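Local coordinates for protein N-acetylmuramoyl-l-alanine amidase (Bartonella henselae, PDB 3NE8) that probably hydrolyses the amide bond between N-acetylmuramic acid and L-alanine in peptidoglycan, using a bound zinc ion, to remodel the cell wall during division, at residues I135-D138 with L139-E143; V156-L159 with S160-H163; S219-Q222 with F223-Y226. All coordinates share one frame; numbering follows the deposited sequence. Where two conformers were deposited one is given.

Contact 1. Residues I135-D138 with L139-E143; sequences ILLD and LTRRE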
ATOM      1  N   ILE A 135     -13.428  19.892   4.730  1.00 32.87           N
ATOM      2  CA  ILE A 135     -12.883  19.184   3.575  1.00 35.67           C
ATOM      3  C   ILE A 135     -11.445  18.717   3.770  1.00 29.90           C
ATOM      4  O   ILE A 135     -11.105  17.596   3.401  1.00 24.08           O
ATOM      5  CB  ILE A 135     -12.956  20.034   2.295  1.00 43.53           C
ATOM      6  CG1 ILE A 135     -12.623  21.493   2.608  1.00 47.04           C
ATOM      7  CG2 ILE A 135     -14.327  19.917   1.665  1.00 50.28           C
ATOM      8  CD1 ILE A 135     -12.594  22.390   1.390  1.00 52.55           C
ATOM      9  N   LEU A 136     -10.601  19.581   4.326  1.00 29.77           N
ATOM     10  CA  LEU A 136      -9.197  19.243   4.540  1.00 29.69           C
ATOM     11  C   LEU A 136      -9.073  18.062   5.491  1.00 25.21           C
ATOM     12  O   LEU A 136      -8.261  17.160   5.279  1.00 22.16           O
ATOM     13  CB  LEU A 136      -8.421  20.448   5.078  1.00 33.75           C
ATOM     14  CG  LEU A 136      -8.075  21.548   4.069  1.00 42.67           C
ATOM     15  CD1 LEU A 136      -9.303  21.993   3.288  1.00 47.44           C
ATOM     16  CD2 LEU A 136      -7.418  22.738   4.761  1.00 44.36           C
ATOM     17  N   LEU A 137      -9.893  18.068   6.535  1.00 20.68           N
ATOM     18  CA  LEU A 137      -9.932  16.964   7.485  1.00 21.67           C
ATOM     19  C   LEU A 137     -10.387  15.672   6.803  1.00 20.10           C
ATOM     20  O   LEU A 137      -9.810  14.600   7.025  1.00 20.15           O
ATOM     21  CB  LEU A 137     -10.862  17.299   8.651  1.00 24.01           C
ATOM     22  CG  LEU A 137     -10.946  16.245   9.757  1.00 28.61           C
ATOM     23  CD1 LEU A 137      -9.576  16.027  10.381  1.00 29.28           C
ATOM     24  CD2 LEU A 137     -11.974  16.642  10.811  1.00 34.69           C
ATOM     25  N   ASP A 138     -11.422  15.773   5.974  1.00 21.03           N
ATOM     26  CA  ASP A 138     -11.970  14.589   5.319  1.00 19.05           C
ATOM     27  C   ASP A 138     -10.970  13.987   4.337  1.00 18.07           C
ATOM     28  O   ASP A 138     -10.887  12.763   4.203  1.00 18.35           O
ATOM     29  CB  ASP A 138     -13.298  14.916   4.633  1.00 22.84           C
ATOM     30  CG  ASP A 138     -14.417  15.164   5.629  1.00 29.51           C
ATOM     31  OD1 ASP A 138     -14.366  14.577   6.731  1.00 31.02           O
ATOM     32  OD2 ASP A 138     -15.346  15.939   5.313  1.00 36.43           O
ATOM     33  N   LEU A 139     -10.204  14.841   3.666  1.00 19.31           N
ATOM     34  CA  LEU A 139      -9.130  14.367   2.796  1.00 19.28           C
ATOM     35  C   LEU A 139      -8.038  13.652   3.593  1.00 18.17           C
ATOM     36  O   LEU A 139      -7.583  12.578   3.204  1.00 18.97           O
ATOM     37  CB  LEU A 139      -8.521  15.523   2.001  1.00 19.35           C
ATOM     38  CG  LEU A 139      -9.474  16.285   1.079  1.00 27.51           C
ATOM     39  CD1 LEU A 139      -8.756  17.453   0.421  1.00 34.10           C
ATOM     40  CD2 LEU A 139     -10.060  15.352   0.032  1.00 30.78           C
ATOM     41  N   THR A 140      -7.634  14.249   4.713  1.00 17.25           N
ATOM     42  CA  THR A 140      -6.622  13.662   5.590  1.00 16.32           C
ATOM     43  C   THR A 140      -7.077  12.293   6.063  1.00 13.31           C
ATOM     44  O   THR A 140      -6.299  11.333   6.099  1.00 13.08           O
ATOM     45  CB  THR A 140      -6.372  14.557   6.813  1.00 20.93           C
ATOM     46  OG1 THR A 140      -5.896  15.836   6.376  1.00 22.89           O
ATOM     47  CG2 THR A 140      -5.342  13.926   7.754  1.00 22.50           C
ATOM     48  N   ARG A 141      -8.352  12.212   6.421  1.00 13.34           N
ATOM     49  CA  ARG A 141      -8.955  10.961   6.838  1.00 12.68           C
ATOM     50  C   ARG A 141      -8.842   9.888   5.761  1.00 10.27           C
ATOM     51  O   ARG A 141      -8.589   8.729   6.054  1.00 11.15           O
ATOM     52  CB  ARG A 141     -10.425  11.178   7.206  1.00 14.17           C
ATOM     53  CG  ARG A 141     -10.611  11.934   8.508  1.00 17.77           C
ATOM     54  CD  ARG A 141     -12.082  12.211   8.781  1.00 21.59           C
ATOM     55  NE  ARG A 141     -12.845  10.979   8.925  1.00 22.91           N
ATOM     56  CZ  ARG A 141     -14.025  10.760   8.352  1.00 30.15           C
ATOM     57  NH1 ARG A 141     -14.579  11.697   7.593  1.00 34.82           N
ATOM     58  NH2 ARG A 141     -14.649   9.605   8.539  1.00 36.19           N
ATOM     59  N   ARG A 142      -9.059  10.278   4.508  1.00 12.29           N
ATOM     60  CA  ARG A 142      -9.034   9.315   3.409  1.00 13.46           C
ATOM     61  C   ARG A 142      -7.619   8.774   3.212  1.00 12.00           C
ATOM     62  O   ARG A 142      -7.411   7.577   3.008  1.00 12.34           O
ATOM     63  CB  ARG A 142      -9.579   9.961   2.130  1.00 14.17           C
ATOM     64  CG  ARG A 142      -9.862   8.987   0.982  1.00 15.68           C
ATOM     65  CD  ARG A 142     -10.475   9.714  -0.210  1.00 16.96           C
ATOM     66  NE  ARG A 142      -9.549  10.700  -0.757  1.00 17.25           N
ATOM     67  CZ  ARG A 142      -9.903  11.742  -1.504  1.00 22.43           C
ATOM     68  NH1 ARG A 142     -11.180  11.959  -1.811  1.00 21.70           N
ATOM     69  NH2 ARG A 142      -8.971  12.576  -1.944  1.00 28.43           N
ATOM     70  N   GLU A 143      -6.646   9.667   3.307  1.00 13.64           N
ATOM     71  CA  GLU A 143      -5.250   9.287   3.219  0.67 13.46           C
ATOM     72  C   GLU A 143      -4.863   8.345   4.362  1.00 13.21           C
ATOM     73  O   GLU A 143      -4.228   7.309   4.159  1.00 14.61           O
ATOM     74  CB  GLU A 143      -4.403  10.550   3.277  0.67 18.01           C
ATOM     75  CG  GLU A 143      -2.973  10.365   2.867  0.67 19.05           C
ATOM     76  CD  GLU A 143      -2.186  11.639   3.021  0.67 22.24           C
ATOM     77  OE1 GLU A 143      -2.518  12.440   3.922  0.67 23.82           O
ATOM     78  OE2 GLU A 143      -1.239  11.846   2.241  0.67 15.43           O
TER

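Contact 2. Residues V156-L159 with S160-H163; sequences VSNL and SKSH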
ATOM      1  N   VAL A 156      -1.634  -9.289   7.750  1.00 11.48           N
ATOM      2  CA  VAL A 156      -2.249 -10.560   7.394  1.00 13.15           C
ATOM      3  C   VAL A 156      -1.320 -11.394   6.512  1.00 12.93           C
ATOM      4  O   VAL A 156      -1.123 -12.579   6.763  1.00 14.64           O
ATOM      5  CB  VAL A 156      -3.591 -10.335   6.675  1.00 16.11           C
ATOM      6  CG1 VAL A 156      -4.048 -11.613   5.978  1.00 17.24           C
ATOM      7  CG2 VAL A 156      -4.637  -9.822   7.657  1.00 16.85           C
ATOM      8  N   SER A 157      -0.742 -10.766   5.495  1.00 13.93           N
ATOM      9  CA  SER A 157       0.169 -11.465   4.588  1.00 14.54           C
ATOM     10  C   SER A 157       1.331 -12.109   5.346  1.00 15.18           C
ATOM     11  O   SER A 157       1.657 -13.274   5.130  1.00 15.79           O
ATOM     12  CB  SER A 157       0.706 -10.492   3.535  1.00 17.06           C
ATOM     13  OG  SER A 157       1.607 -11.142   2.651  1.00 23.35           O
ATOM     14  N   ASN A 158       1.965 -11.351   6.231  1.00 14.05           N
ATOM     15  CA  ASN A 158       3.121 -11.865   6.957  1.00 14.02           C
ATOM     16  C   ASN A 158       2.776 -12.873   8.047  1.00 13.94           C
ATOM     17  O   ASN A 158       3.540 -13.802   8.294  1.00 16.00           O
ATOM     18  CB  ASN A 158       3.972 -10.722   7.504  1.00 14.37           C
ATOM     19  CG  ASN A 158       4.739 -10.016   6.411  1.00 14.96           C
ATOM     20  OD1 ASN A 158       5.274 -10.660   5.504  1.00 18.38           O
ATOM     21  ND2 ASN A 158       4.797  -8.700   6.483  1.00 14.90           N
ATOM     22  N   LEU A 159       1.620 -12.713   8.681  1.00 13.17           N
ATOM     23  CA  LEU A 159       1.181 -13.725   9.643  1.00 12.86           C
ATOM     24  C   LEU A 159       1.011 -15.056   8.924  1.00 16.16           C
ATOM     25  O   LEU A 159       1.413 -16.102   9.431  1.00 16.71           O
ATOM     26  CB  LEU A 159      -0.117 -13.322  10.335  1.00 12.97           C
ATOM     27  CG  LEU A 159      -0.011 -12.169  11.330  1.00 11.45           C
ATOM     28  CD1 LEU A 159      -1.403 -11.794  11.804  1.00 13.70           C
ATOM     29  CD2 LEU A 159       0.875 -12.553  12.493  1.00 14.29           C
ATOM     30  N   SER A 160       0.425 -15.011   7.734  1.00 15.77           N
ATOM     31  CA  SER A 160       0.222 -16.214   6.943  0.56 19.58           C
ATOM     32  C   SER A 160       1.556 -16.863   6.577  1.00 21.08           C
ATOM     33  O   SER A 160       1.717 -18.078   6.693  1.00 22.34           O
ATOM     34  CB  SER A 160      -0.572 -15.875   5.683  0.56 19.14           C
ATOM     35  OG  SER A 160      -0.742 -17.017   4.862  0.56 19.77           O
ATOM     36  N   LYS A 161       2.513 -16.049   6.140  1.00 18.85           N
ATOM     37  CA  LYS A 161       3.832 -16.565   5.782  1.00 21.38           C
ATOM     38  C   LYS A 161       4.527 -17.196   6.987  1.00 23.75           C
ATOM     39  O   LYS A 161       5.343 -18.108   6.839  1.00 27.69           O
ATOM     40  CB  LYS A 161       4.705 -15.461   5.181  1.00 19.58           C
ATOM     41  CG  LYS A 161       4.208 -14.942   3.847  1.00 25.42           C
ATOM     42  CD  LYS A 161       5.124 -13.858   3.303  1.00 29.79           C
ATOM     43  CE  LYS A 161       4.657 -13.384   1.933  1.00 37.80           C
ATOM     44  NZ  LYS A 161       5.577 -12.372   1.346  1.00 40.77           N
ATOM     45  N   SER A 162       4.193 -16.711   8.178  1.00 19.98           N
ATOM     46  CA  SER A 162       4.766 -17.235   9.418  1.00 23.90           C
ATOM     47  C   SER A 162       3.963 -18.400   9.993  1.00 21.09           C
ATOM     48  O   SER A 162       4.238 -18.863  11.101  1.00 28.35           O
ATOM     49  CB  SER A 162       4.890 -16.125  10.457  1.00 27.69           C
ATOM     50  OG  SER A 162       5.796 -15.122  10.033  1.00 30.09           O
ATOM     51  N   HIS A 163       2.974 -18.865   9.239  1.00 22.98           N
ATOM     52  CA  HIS A 163       2.135 -19.989   9.646  1.00 26.59           C
ATOM     53  C   HIS A 163       1.440 -19.752  10.984  1.00 25.77           C
ATOM     54  O   HIS A 163       1.216 -20.688  11.752  1.00 28.22           O
ATOM     55  CB  HIS A 163       2.947 -21.285   9.686  1.00 33.17           C
ATOM     56  CG  HIS A 163       3.678 -21.572   8.412  1.00 40.87           C
ATOM     57  ND1 HIS A 163       5.048 -21.474   8.303  1.00 45.38           N
ATOM     58  CD2 HIS A 163       3.228 -21.938   7.189  1.00 43.92           C
ATOM     59  CE1 HIS A 163       5.412 -21.777   7.070  1.00 45.72           C
ATOM     60  NE2 HIS A 163       4.327 -22.061   6.372  1.00 45.00           N
TER
HETATM   61  O   HOH W   1       6.531  -9.888   3.214  1.00 28.36           O

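Contact 3. Residues S219-Q222 with F223-Y226; sequences SIRQ and FAEY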
ATOM      1  N   SER A 219       6.252  -6.604   9.747  1.00 10.29           N
ATOM      2  CA  SER A 219       5.268  -5.853   8.979  1.00 11.44           C
ATOM      3  C   SER A 219       5.418  -4.361   9.192  1.00 10.53           C
ATOM      4  O   SER A 219       5.284  -3.579   8.250  1.00 10.75           O
ATOM      5  CB  SER A 219       3.845  -6.277   9.330  1.00 10.82           C
ATOM      6  OG  SER A 219       3.635  -7.623   8.936  1.00 12.14           O
ATOM      7  N   ILE A 220       5.676  -3.960  10.437  1.00 10.64           N
ATOM      8  CA  ILE A 220       5.891  -2.551  10.749  1.00  9.70           C
ATOM      9  C   ILE A 220       7.116  -1.997  10.035  1.00 10.23           C
ATOM     10  O   ILE A 220       7.078  -0.892   9.475  1.00 10.10           O
ATOM     11  CB  ILE A 220       5.976  -2.319  12.273  1.00  9.49           C
ATOM     12  CG1 ILE A 220       4.606  -2.577  12.906  1.00  9.69           C
ATOM     13  CG2 ILE A 220       6.480  -0.904  12.570  1.00 11.34           C
ATOM     14  CD1 ILE A 220       4.639  -2.645  14.426  1.00 10.00           C
ATOM     15  N   ARG A 221       8.209  -2.742  10.022  1.00 11.09           N
ATOM     16  CA  ARG A 221       9.406  -2.319   9.298  0.50 11.77           C
ATOM     17  C   ARG A 221       9.123  -2.118   7.807  1.00 11.06           C
ATOM     18  O   ARG A 221       9.589  -1.151   7.193  1.00 12.97           O
ATOM     19  CB  ARG A 221      10.531  -3.336   9.494  0.50 13.17           C
ATOM     20  CG  ARG A 221      10.921  -3.544  10.952  0.50 17.66           C
ATOM     21  CD  ARG A 221      11.987  -2.559  11.409  0.50 26.60           C
ATOM     22  NE  ARG A 221      11.540  -1.172  11.340  0.50 32.83           N
ATOM     23  CZ  ARG A 221      12.249  -0.187  10.797  0.50 32.49           C
ATOM     24  NH1 ARG A 221      13.443  -0.438  10.275  0.50 35.06           N
ATOM     25  NH2 ARG A 221      11.768   1.047  10.780  0.50 28.97           N
ATOM     26  N   GLN A 222       8.361  -3.033   7.214  1.00 11.65           N
ATOM     27  CA  GLN A 222       8.013  -2.904   5.799  1.00 11.69           C
ATOM     28  C   GLN A 222       7.138  -1.675   5.569  1.00 11.58           C
ATOM     29  O   GLN A 222       7.315  -0.940   4.602  1.00 12.65           O
ATOM     30  CB  GLN A 222       7.292  -4.159   5.323  1.00 14.60           C
ATOM     31  CG  GLN A 222       8.186  -5.383   5.216  1.00 15.50           C
ATOM     32  CD  GLN A 222       7.447  -6.572   4.656  1.00 19.61           C
ATOM     33  OE1 GLN A 222       6.283  -6.800   4.983  1.00 20.09           O
ATOM     34  NE2 GLN A 222       8.116  -7.337   3.795  1.00 23.62           N
ATOM     35  N   PHE A 223       6.199  -1.444   6.470  1.00 11.12           N
ATOM     36  CA  PHE A 223       5.324  -0.285   6.386  1.00 11.27           C
ATOM     37  C   PHE A 223       6.114   1.019   6.527  1.00 11.29           C
ATOM     38  O   PHE A 223       5.867   1.983   5.796  1.00 12.31           O
ATOM     39  CB  PHE A 223       4.255  -0.415   7.468  1.00 12.12           C
ATOM     40  CG  PHE A 223       3.194   0.648   7.443  1.00 10.44           C
ATOM     41  CD1 PHE A 223       2.289   0.728   6.391  1.00 11.28           C
ATOM     42  CD2 PHE A 223       3.061   1.523   8.510  1.00 12.95           C
ATOM     43  CE1 PHE A 223       1.281   1.682   6.400  1.00 13.31           C
ATOM     44  CE2 PHE A 223       2.063   2.480   8.524  1.00 13.13           C
ATOM     45  CZ  PHE A 223       1.168   2.562   7.464  1.00 12.70           C
ATOM     46  N   ALA A 224       7.084   1.036   7.441  1.00 11.59           N
ATOM     47  CA  ALA A 224       7.940   2.204   7.619  1.00 11.09           C
ATOM     48  C   ALA A 224       8.720   2.495   6.339  1.00 12.60           C
ATOM     49  O   ALA A 224       8.835   3.647   5.911  1.00 13.27           O
ATOM     50  CB  ALA A 224       8.900   1.977   8.770  1.00 11.91           C
ATOM     51  N   GLU A 225       9.278   1.459   5.731  1.00 11.54           N
ATOM     52  CA  GLU A 225      10.065   1.664   4.524  0.57 13.19           C
ATOM     53  C   GLU A 225       9.202   2.238   3.407  1.00 14.11           C
ATOM     54  O   GLU A 225       9.649   3.118   2.665  1.00 14.97           O
ATOM     55  CB  GLU A 225      10.747   0.367   4.092  0.57 13.44           C
ATOM     56  CG  GLU A 225      11.855  -0.066   5.042  0.57 19.10           C
ATOM     57  CD  GLU A 225      12.347  -1.479   4.786  0.57 30.86           C
ATOM     58  OE1 GLU A 225      11.783  -2.163   3.907  0.57 35.47           O
ATOM     59  OE2 GLU A 225      13.296  -1.908   5.475  0.57 34.97           O
ATOM     60  N   TYR A 226       7.968   1.759   3.307  1.00 12.83           N
ATOM     61  CA  TYR A 226       7.009   2.265   2.340  1.00 13.08           C
ATOM     62  C   TYR A 226       6.667   3.725   2.614  1.00 14.12           C
ATOM     63  O   TYR A 226       6.764   4.575   1.718  1.00 14.45           O
ATOM     64  CB  TYR A 226       5.752   1.392   2.384  1.00 13.62           C
ATOM     65  CG  TYR A 226       4.533   2.012   1.745  1.00 12.38           C
ATOM     66  CD1 TYR A 226       4.533   2.372   0.409  1.00 13.13           C
ATOM     67  CD2 TYR A 226       3.372   2.211   2.463  1.00 13.65           C
ATOM     68  CE1 TYR A 226       3.413   2.942  -0.187  1.00 13.23           C
ATOM     69  CE2 TYR A 226       2.256   2.771   1.878  1.00 14.58           C
ATOM     70  CZ  TYR A 226       2.283   3.137   0.557  1.00 14.42           C
ATOM     71  OH  TYR A 226       1.152   3.696  -0.001  1.00 15.96           O
TER

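Contact 1. Residues I135-D138 with L139-E143
Asp138 and Arg141, three residues apart on one side of the helix, lie side by side and point the same way, joined by a salt bridge in which NH1 of Arg141 gives a hydrogen bond of 3.0 Å to OD1 of Asp138. OD1 lies close to the guanidinium plane, at its edge, yet the nitrogen meets the carboxylate from above its plane; the two flat groups are turned 69° against each other, and the N-H...O angle of 144° is well short of straight. A bend at chi3 (62°) brings the guanidinium back toward the acid. Carbon atoms also pack tightly on the backbone carbonyls: CG of Leu139 rests 3.1 Å from O of Ile135, and CG of Arg141 comes within 3.2 Å of O of Leu137. On another side, Thr140 doubles its grip on Leu136. Its amide N and its OG1 both donate to O of Leu136, at 3.0 and 2.9 Å, and reach it from opposite faces of the carbonyl plane.

The return of a threonine hydroxyl to the carbonyl four residues earlier is a familiar helix feature, and here it falls in the opening turns of helix 135-161, a long helix of the amidase domain. These turns stand at the surface of the chain. The looser side is that of Leu137: its CG is 4.3 Å from CD of Arg141, and the leucine remains exposed although both side chains also touch Pro182. The second subunit covers part of the helix, with Leu136 against its Leu136 and Asp138 against its Leu234. Arg142 turns its polar end the same way, forming a salt bridge through NE with Glu143 of the second subunit.

Contact 2. Residues V156-L159 with S160-H163
A Schellman motif ends helix 135-161 here, where the carbonyls of Val156, Ser157 and Asn158 accept from the amides of Ser160, Lys161 and Ser162 in the last helical turns. Ser162 is the first residue to leave helical geometry, and its N is shared: it bonds to O of Asn158 at 3.0 Å and, weakly, to O of Leu159. His163 then takes up a positive phi of 57° as the C-prime residue. Its N closes on O of Ser160 at 2.9 Å, and the amide of the residue that follows returns to O of Leu159, completing the motif. The imidazole of His163 has O of Lys161 over one face, displaced toward the ring's rim.

Among the side chains, Lys161 runs back along the helix toward its start. Its CG is anti to its own carbonyl carbon (chi1 -66°), and beyond it the chain is fully extended, so that CG passes 3.3 Å from O of Ser157, CD lies 3.9 Å from OD1 of Asn158 and CE touches OG of Ser157. The ammonium group reaches the amide of Asn158 through a water, which donates to OD1 of Asn158 at 2.7 Å and accepts a longer bond of 3.3 Å from NZ of Lys161. Both ends of the Asn158 amide are thereby engaged, which should fix its rotation: ND2, turned the other way, gives hydrogen bonds to OE1 of Gln222 and OG of Ser219.

Those two residues belong to helix 206-227, which also meets Leu159 and Ser162 through Ser215. Leu159 packs in addition, together with Val156, on Leu166 of strand 166-167 and on strand 94-99, where Val156 touches Val96 and Leu159 touches Ala94.

Contact 3. Residues S219-Q222 with F223-Y226
The guanidinium of Arg221 meets the methyl of Ala224 obliquely, its NH2 lying, in the conformer described, 3.6 Å from CB of Ala224, three residues on. Bends at chi2 (-88°) and chi3 carry the guanidinium forward beside the helix to that methyl. The aromatic rings of Phe223 and Tyr226 lead away from segment 219-222, each with CG anti to its backbone N, leaving only their CB atoms close, that of Phe223 3.4 Å from O of Ser219 and that of Tyr226 3.6 Å from O of Gln222. Glu225, also given in one of two conformers, stretches past O of Arg221, CG approaching to 3.3 Å. The backbone is regular alpha helix, and the bond from N of Ala224 to O of Ile220, at 2.8 Å, is the shortest of its four.

This part of helix 206-227 is largely buried. Phe223 meets the ring of Phe151 on helix 135-161 with planes about 55° apart, and Gln222 OE1 takes a hydrogen bond from Asn154 of that helix. Ile220 packs on Leu77 and Ile79 of strand 77-82 and on Val7 of strand 5-11, Ala224 touches Phe5, and the hydroxyl of Tyr226 bonds to O of Ala146 in the second subunit.

All three contacts are local and follow one another along the chain, so none encloses or crosses another and none closes a long loop. Contact 1 lies at the start of helix 135-161 and contact 2 at its end, their nearest atoms about 17 Å apart; the one faces the second subunit, the other packs beside strands 94-99 and 166-167. Contact 3 comes much later, near the end of helix 206-227. It touches contact 2 through Asn158, whose ND2 bridges the two helices, but only approaches contact 1, about 8 Å away at the nearest atoms. Contacts 2 and 3 tie the two helices to each other and to strands of the sheet, while contacts 1 and 3 reach the second subunit.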